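SG7.AF (Anopheles freeborni, PDB 6XL7) inhibits the alternative pathway of host complement as a mosquito salivary protein, blocking the activity of the assembled C3 convertase C3bBb. Local coordinates at residues Glu39-Thr42 against Lys43-Leu46; Gly108-Glu111 against Lys112-Thr116; Phe73-Gly76 against Phe77-Cys81. All blocks are in the same frame, centred on the assembly; numbering follows the deposited sequence.

Overall arrangement
All three contacts are short-range and partly buried, set toward the ends of helices in an elongated bundle. Contacts 1 and 2 are neighbours, centres about 12 Å apart: the last turns of helix 23-46 and helix 89-113 pack through aliphatic carbons. Contact 3, at the end of helix 56-77, lies beyond the chain's centre, about 30 Å from either other, centre to centre. Leu41 and Val45, Thr110 and Leu114, and Phe73 and Phe77 are buried; Glu39 and Lys43, Lys112, and Tyr79 and Ala80 are exposed. Residues 39-46 add a surface ion pair to a helix; residues 108-116 fray, with bridging waters and an anchoring disulfide; residues 73-81 join aromatic rings to backbone and serine hydrogen bonds.

Contact 1 of 3, residues Glu39-Thr42 against Lys43-Leu46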
loop_
_atom_site.group_PDB
_atom_site.type_symbol
_atom_site.label_atom_id
_atom_site.label_comp_id
_atom_site.label_asym_id
_atom_site.label_seq_id
_atom_site.Cartn_x
_atom_site.Cartn_y
_atom_site.Cartn_z
ATOM N N GLU A 39 5.963 0.895 6.675
ATOM C CA GLU A 39 7.192 1.192 7.417
ATOM C C GLU A 39 7.804 2.539 7.048
ATOM O O GLU A 39 8.017 3.362 7.956
ATOM C CB GLU A 39 8.189 0.025 7.352
ATOM C CG GLU A 39 9.534 0.390 7.949
ATOM C CD GLU A 39 10.539 -0.745 7.925
ATOM O OE1 GLU A 39 10.290 -1.760 7.241
ATOM O OE2 GLU A 39 11.586 -0.608 8.597
ATOM N N PRO A 40 8.082 2.855 5.779
ATOM C CA PRO A 40 8.711 4.156 5.499
ATOM C C PRO A 40 7.830 5.349 5.827
ATOM O O PRO A 40 8.342 6.360 6.316
ATOM C CB PRO A 40 9.080 4.079 4.010
ATOM C CG PRO A 40 8.290 2.963 3.469
ATOM C CD PRO A 40 8.065 1.989 4.586
ATOM N N LEU A 41 6.518 5.259 5.614
ATOM C CA LEU A 41 5.691 6.433 5.886
ATOM C C LEU A 41 5.490 6.660 7.383
ATOM O O LEU A 41 5.432 7.813 7.828
ATOM C CB LEU A 41 4.358 6.365 5.142
ATOM C CG LEU A 41 4.438 6.447 3.618
ATOM C CD1 LEU A 41 3.045 6.262 3.031
ATOM C CD2 LEU A 41 5.049 7.767 3.159
ATOM N N THR A 42 5.372 5.586 8.162
ATOM C CA THR A 42 5.307 5.740 9.607
ATOM C C THR A 42 6.563 6.417 10.131
ATOM O O THR A 42 6.488 7.346 10.942
ATOM C CB THR A 42 5.114 4.379 10.265
ATOM O OG1 THR A 42 3.847 3.846 9.876
ATOM C CG2 THR A 42 5.153 4.511 11.770
ATOM N N LYS A 43 7.733 5.961 9.670
ATOM C CA LYS A 43 8.990 6.572 10.090
ATOM C C LYS A 43 9.022 8.053 9.743
ATOM O O LYS A 43 9.522 8.873 10.524
ATOM C CB LYS A 43 10.170 5.887 9.405
ATOM C CG LYS A 43 10.433 4.447 9.752
ATOM C CD LYS A 43 11.752 4.048 9.090
ATOM C CE LYS A 43 12.007 2.565 9.132
ATOM N NZ LYS A 43 13.368 2.238 8.620
ATOM N N LYS A 44 8.493 8.416 8.576
ATOM C CA LYS A 44 8.502 9.812 8.152
ATOM C C LYS A 44 7.662 10.675 9.084
ATOM O O LYS A 44 8.123 11.715 9.578
ATOM C CB LYS A 44 7.982 9.891 6.719
ATOM C CG LYS A 44 7.984 11.273 6.088
ATOM C CD LYS A 44 7.590 11.141 4.614
ATOM C CE LYS A 44 7.492 12.482 3.891
ATOM N NZ LYS A 44 8.816 13.126 3.683
ATOM N N VAL A 45 6.418 10.265 9.340
ATOM C CA VAL A 45 5.514 11.121 10.103
ATOM C C VAL A 45 5.843 11.132 11.580
ATOM O O VAL A 45 5.447 12.068 12.284
ATOM C CB VAL A 45 4.029 10.789 9.873
ATOM C CG1 VAL A 45 3.708 10.758 8.387
ATOM C CG2 VAL A 45 3.623 9.481 10.583
ATOM N N LEU A 46 6.557 10.122 12.070
ATOM C CA LEU A 46 6.991 10.149 13.457
ATOM C C LEU A 46 7.759 11.428 13.770
ATOM O O LEU A 46 7.642 11.959 14.879
ATOM C CB LEU A 46 7.851 8.914 13.731
ATOM C CG LEU A 46 8.202 8.562 15.165
ATOM C CD1 LEU A 46 6.961 8.562 16.045
ATOM C CD2 LEU A 46 8.874 7.201 15.158
#
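Glu39 and Lys43, one helical turn apart, lie side by side and point the same way along the exposed flank of the helix. The glutamate runs out fully extended, CG anti to the backbone N (chi1 172°). Lys43 starts differently: its CG sits beside its own N (chi1 -66°), which brings that carbon to 3.2 Å from Glu39 O before the straight chain runs out alongside the acid. Glu39 CG meets Lys43 CE at 3.5 Å, and Glu39 OE2 ends 3.4 Å from Lys43 NZ in a salt bridge. Long, flexible charged chains suit this place, since their methylenes pack while the charges stay near solvent.

From Glu39 on, the i to i+4 bonds run unbroken. Lys43 N donates to Glu39 O at 3.1 Å with an angle of 169° at the hydrogen, and Val45 N donates to Leu41 O at 3.0 Å. Pro40, whose nitrogen has no hydrogen to give, kinks the helix, yet its carbonyl still accepts from Lys44 N at 3.1 Å. Val45 packs its two methyls against carbonyls of the turn before, CG1 3.5 Å from Leu41 O and CG2 3.6 Å from Thr42 O.

Leu41 and Val45 form the buried side: Leu41 packs between Leu8 of helix 2-13 and Thr110 and Glu111 of helix 89-113, while Val45 touches His4. Backbone bonds from Val45 and Leu46 to Ala1 tie the chain's start to this end of helix 23-46.

Contact 2 of 3, residues Gly108-Glu111 against Lys112-Thr116; sequences GETE and KCLTT
Thr110 lays its CG2 methyl against Leu114 CG at 4.0 Å, the two side chains crossing obliquely on the buried side. Threonine serves both needs here: the methyl joins the apolar layer, and OG1 bonds back to the carbonyl of Ile106. Leu114 also presses CG to 3.5 Å from Thr110 O, as the chain leaves the helix.

The backbone bonds record the unwinding. Lys112 N reaches Gly108 O and Glu109 O only weakly, and Cys113 N keeps a weak bond to Glu109 O but makes its better one to Thr110 O at 3.1 Å, arriving above the carbonyl plane. Water supplements the weakened bonds: one molecule donates to Gly108 O and accepts from Lys112 NZ at 3.1 Å, with a weak bond to Glu111 OE2. Lys112 NZ comes back over this turn because the otherwise extended chain bends at its last torsion (chi4 61°). A second water links Glu111 O (2.9 Å) to Thr115 N, spanning the step from helix to strand.

Cys113 carries SG between its backbone N and carbonyl carbon (chi1 58°), placing the sulfur 3.5 Å from Glu109 O and facing the preceding helix, 56-77, where it forms the disulfide with Cys58. Glu109 adds a salt bridge to Lys65 of that helix. This is the fraying C-terminal end of a helix in a disulfide-linked bundle, passing into a short, weakly bonded strand antiparallel to residues 53-54.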
loop_
_atom_site.group_PDB
_atom_site.type_symbol
_atom_site.label_atom_id
_atom_site.label_comp_id
_atom_site.label_asym_id
_atom_site.label_seq_id
_atom_site.Cartn_x
_atom_site.Cartn_y
_atom_site.Cartn_z
ATOM N N GLY A 108 6.435 7.546 -3.015
ATOM C CA GLY A 108 7.013 8.831 -3.376
ATOM C C GLY A 108 5.960 9.901 -3.600
ATOM O O GLY A 108 6.129 11.052 -3.184
ATOM N N GLU A 109 4.858 9.539 -4.252
ATOM C CA GLU A 109 3.789 10.505 -4.486
ATOM C C GLU A 109 3.155 10.945 -3.173
ATOM O O GLU A 109 2.905 12.139 -2.963
ATOM C CB GLU A 109 2.740 9.894 -5.418
ATOM C CG GLU A 109 3.274 9.566 -6.810
ATOM C CD GLU A 109 2.472 8.498 -7.534
ATOM O OE1 GLU A 109 1.374 8.125 -7.066
ATOM O OE2 GLU A 109 2.952 8.025 -8.587
ATOM N N THR A 110 2.903 9.993 -2.276
ATOM C CA THR A 110 2.291 10.303 -0.988
ATOM C C THR A 110 3.200 11.185 -0.144
ATOM O O THR A 110 2.731 12.130 0.504
ATOM C CB THR A 110 1.949 9.001 -0.261
ATOM O OG1 THR A 110 1.064 8.226 -1.085
ATOM C CG2 THR A 110 1.281 9.267 1.095
ATOM N N GLU A 111 4.506 10.912 -0.154
ATOM C CA GLU A 111 5.434 11.734 0.619
ATOM C C GLU A 111 5.343 13.194 0.210
ATOM O O GLU A 111 5.445 14.092 1.059
ATOM C CB GLU A 111 6.866 11.225 0.440
ATOM C CG GLU A 111 7.133 9.924 1.155
ATOM C CD GLU A 111 8.491 9.334 0.825
ATOM O OE1 GLU A 111 8.975 8.495 1.617
ATOM O OE2 GLU A 111 9.072 9.701 -0.221
ATOM N N LYS A 112 5.152 13.456 -1.084
ATOM C CA LYS A 112 5.106 14.834 -1.566
ATOM C C LYS A 112 3.874 15.588 -1.068
ATOM O O LYS A 112 3.924 16.815 -0.922
ATOM C CB LYS A 112 5.162 14.871 -3.095
ATOM C CG LYS A 112 6.507 14.482 -3.698
ATOM C CD LYS A 112 6.450 14.543 -5.220
ATOM C CE LYS A 112 7.817 14.302 -5.847
ATOM N NZ LYS A 112 8.355 12.955 -5.508
ATOM N N CYS A 113 2.767 14.894 -0.808
ATOM C CA CYS A 113 1.512 15.559 -0.471
ATOM C C CYS A 113 1.100 15.402 0.984
ATOM O O CYS A 113 0.034 15.902 1.363
ATOM C CB CYS A 113 0.363 15.098 -1.395
ATOM S SG CYS A 113 -0.080 13.299 -1.466
ATOM N N LEU A 114 1.918 14.750 1.811
ATOM C CA LEU A 114 1.452 14.284 3.116
ATOM C C LEU A 114 1.054 15.430 4.043
ATOM O O LEU A 114 0.045 15.329 4.750
ATOM C CB LEU A 114 2.521 13.419 3.779
ATOM C CG LEU A 114 2.239 11.930 3.944
ATOM C CD1 LEU A 114 3.352 11.312 4.773
ATOM C CD2 LEU A 114 0.878 11.688 4.579
ATOM N N THR A 115 1.826 16.513 4.074
ATOM C CA THR A 115 1.549 17.598 5.012
ATOM C C THR A 115 0.868 18.776 4.321
ATOM O O THR A 115 1.001 18.994 3.112
ATOM C CB THR A 115 2.824 18.072 5.725
ATOM O OG1 THR A 115 3.731 18.639 4.774
ATOM C CG2 THR A 115 3.494 16.918 6.439
ATOM N N THR A 116 0.144 19.553 5.123
ATOM C CA THR A 116 -0.571 20.727 4.637
ATOM C C THR A 116 -0.488 21.828 5.693
ATOM O O THR A 116 0.155 21.665 6.730
ATOM C CB THR A 116 -2.003 20.350 4.236
ATOM O OG1 THR A 116 -2.607 21.445 3.547
ATOM C CG2 THR A 116 -2.844 19.974 5.449
HETATM O O HOH W 1 8.748 12.008 -2.624
HETATM O O HOH W 2 4.476 16.445 2.389
#

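Contact 3 of 3, residues Phe73-Gly76 against Phe77-Cys81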
loop_
_atom_site.group_PDB
_atom_site.type_symbol
_atom_site.label_atom_id
_atom_site.label_comp_id
_atom_site.label_asym_id
_atom_site.label_seq_id
_atom_site.Cartn_x
_atom_site.Cartn_y
_atom_site.Cartn_z
ATOM N N PHE A 73 -2.199 -6.761 -9.005
ATOM C CA PHE A 73 -1.375 -7.881 -8.561
ATOM C C PHE A 73 -2.206 -9.151 -8.445
ATOM O O PHE A 73 -1.806 -10.215 -8.939
ATOM C CB PHE A 73 -0.760 -7.497 -7.219
ATOM C CG PHE A 73 0.148 -8.532 -6.623
ATOM C CD1 PHE A 73 1.022 -9.284 -7.399
ATOM C CD2 PHE A 73 0.163 -8.718 -5.243
ATOM C CE1 PHE A 73 1.874 -10.221 -6.810
ATOM C CE2 PHE A 73 1.011 -9.636 -4.662
ATOM C CZ PHE A 73 1.866 -10.388 -5.444
ATOM N N TYR A 74 -3.382 -9.057 -7.812
ATOM C CA TYR A 74 -4.231 -10.237 -7.673
ATOM C C TYR A 74 -4.643 -10.786 -9.031
ATOM O O TYR A 74 -4.677 -12.006 -9.227
ATOM C CB TYR A 74 -5.460 -9.948 -6.805
ATOM C CG TYR A 74 -6.316 -11.187 -6.636
ATOM C CD1 TYR A 74 -5.857 -12.256 -5.878
ATOM C CD2 TYR A 74 -7.549 -11.314 -7.272
ATOM C CE1 TYR A 74 -6.604 -13.414 -5.735
ATOM C CE2 TYR A 74 -8.318 -12.479 -7.130
ATOM C CZ TYR A 74 -7.827 -13.524 -6.362
ATOM O OH TYR A 74 -8.567 -14.686 -6.211
ATOM N N ALA A 75 -4.966 -9.905 -9.981
ATOM C CA ALA A 75 -5.314 -10.362 -11.318
ATOM C C ALA A 75 -4.170 -11.160 -11.934
ATOM O O ALA A 75 -4.391 -12.216 -12.545
ATOM C CB ALA A 75 -5.680 -9.156 -12.192
ATOM N N GLY A 76 -2.931 -10.680 -11.771
ATOM C CA GLY A 76 -1.787 -11.392 -12.328
ATOM C C GLY A 76 -1.510 -12.722 -11.653
ATOM O O GLY A 76 -0.951 -13.627 -12.279
ATOM N N PHE A 77 -1.895 -12.860 -10.382
ATOM C CA PHE A 77 -1.765 -14.129 -9.669
ATOM C C PHE A 77 -2.816 -15.130 -10.114
ATOM O O PHE A 77 -2.551 -16.344 -10.135
ATOM C CB PHE A 77 -1.896 -13.837 -8.171
ATOM C CG PHE A 77 -2.128 -15.058 -7.306
ATOM C CD1 PHE A 77 -1.141 -16.028 -7.155
ATOM C CD2 PHE A 77 -3.323 -15.223 -6.622
ATOM C CE1 PHE A 77 -1.347 -17.142 -6.341
ATOM C CE2 PHE A 77 -3.531 -16.335 -5.809
ATOM C CZ PHE A 77 -2.548 -17.294 -5.675
ATOM N N SER A 78 -3.998 -14.642 -10.497
ATOM C CA SER A 78 -5.173 -15.492 -10.637
ATOM C C SER A 78 -5.766 -15.421 -12.040
ATOM O O SER A 78 -5.199 -15.984 -12.976
ATOM C CB SER A 78 -6.203 -15.173 -9.537
ATOM O OG SER A 78 -6.702 -13.848 -9.621
ATOM N N TYR A 79 -6.888 -14.717 -12.197
ATOM C CA TYR A 79 -7.739 -14.879 -13.370
ATOM C C TYR A 79 -7.162 -14.276 -14.648
ATOM O O TYR A 79 -7.655 -14.602 -15.733
ATOM C CB TYR A 79 -9.134 -14.306 -13.095
ATOM C CG TYR A 79 -9.118 -12.840 -12.697
ATOM C CD1 TYR A 79 -9.094 -11.834 -13.666
ATOM C CD2 TYR A 79 -9.124 -12.457 -11.363
ATOM C CE1 TYR A 79 -9.079 -10.505 -13.310
ATOM C CE2 TYR A 79 -9.109 -11.120 -10.994
ATOM C CZ TYR A 79 -9.090 -10.148 -11.980
ATOM O OH TYR A 79 -9.077 -8.810 -11.639
ATOM N N ALA A 80 -6.148 -13.418 -14.558
ATOM C CA ALA A 80 -5.495 -12.871 -15.741
ATOM C C ALA A 80 -4.144 -13.509 -16.028
ATOM O O ALA A 80 -3.443 -13.054 -16.933
ATOM C CB ALA A 80 -5.341 -11.353 -15.623
ATOM N N CYS A 81 -3.763 -14.549 -15.294
ATOM C CA CYS A 81 -2.479 -15.190 -15.547
ATOM C C CYS A 81 -2.617 -16.166 -16.707
ATOM O O CYS A 81 -3.463 -17.067 -16.669
ATOM C CB CYS A 81 -1.983 -15.919 -14.306
ATOM S SG CYS A 81 -0.307 -16.517 -14.542
#
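Tyr74 and Phe77 meet at the apolar centre, Tyr74 CE1 lying 3.9 Å from Phe77 CD2, in plane at the edge of the phenylalanine ring. With CG anti to N (chi1 -179° and 166°), both rings run out beside their own carbonyl carbons and come together; Phe77 is the buried one. On the outer side the Tyr79 side chain crosses that of Tyr74 at about a right angle, Tyr79 CE2 4.0 Å from Tyr74 CD2. Its ring lies over Ala75, whose CA is 4.1 Å from the Tyr79 centroid in a CH-pi contact. Ala75 CB also touches Tyr79 CZ at 3.6 Å; a small alanine lets the large ring settle close to the helix.

Ser78, the first residue to leave helical conformation, joins the rings to the polar edge. Its CB makes a CH-pi contact over the Tyr74 face, and OG, tucked close to the backbone (chi1 63°), donates to Tyr74 O at 2.8 Å. The hydroxyl thus adds a short bond to a carbonyl that the amides of Phe77 and Ser78 reach only weakly. Ala75 O is gripped from opposite faces of its plane, by Ser78 N at 3.2 Å and Ala80 N at 2.9 Å. Beyond it a type I beta turn from Ser78 closes with Cys81 N bonded to Ser78 O, and Cys81 CB comes within 3.2 Å of Gly76 O.

The end of helix 56-77 is held among its neighbours by Phe73, stacked on Tyr99 of helix 89-113, and by Tyr74, edge-to-face with Tyr25 of helix 23-46. The disulfide from Cys81 to Cys91 ties the following loop to helix 89-113.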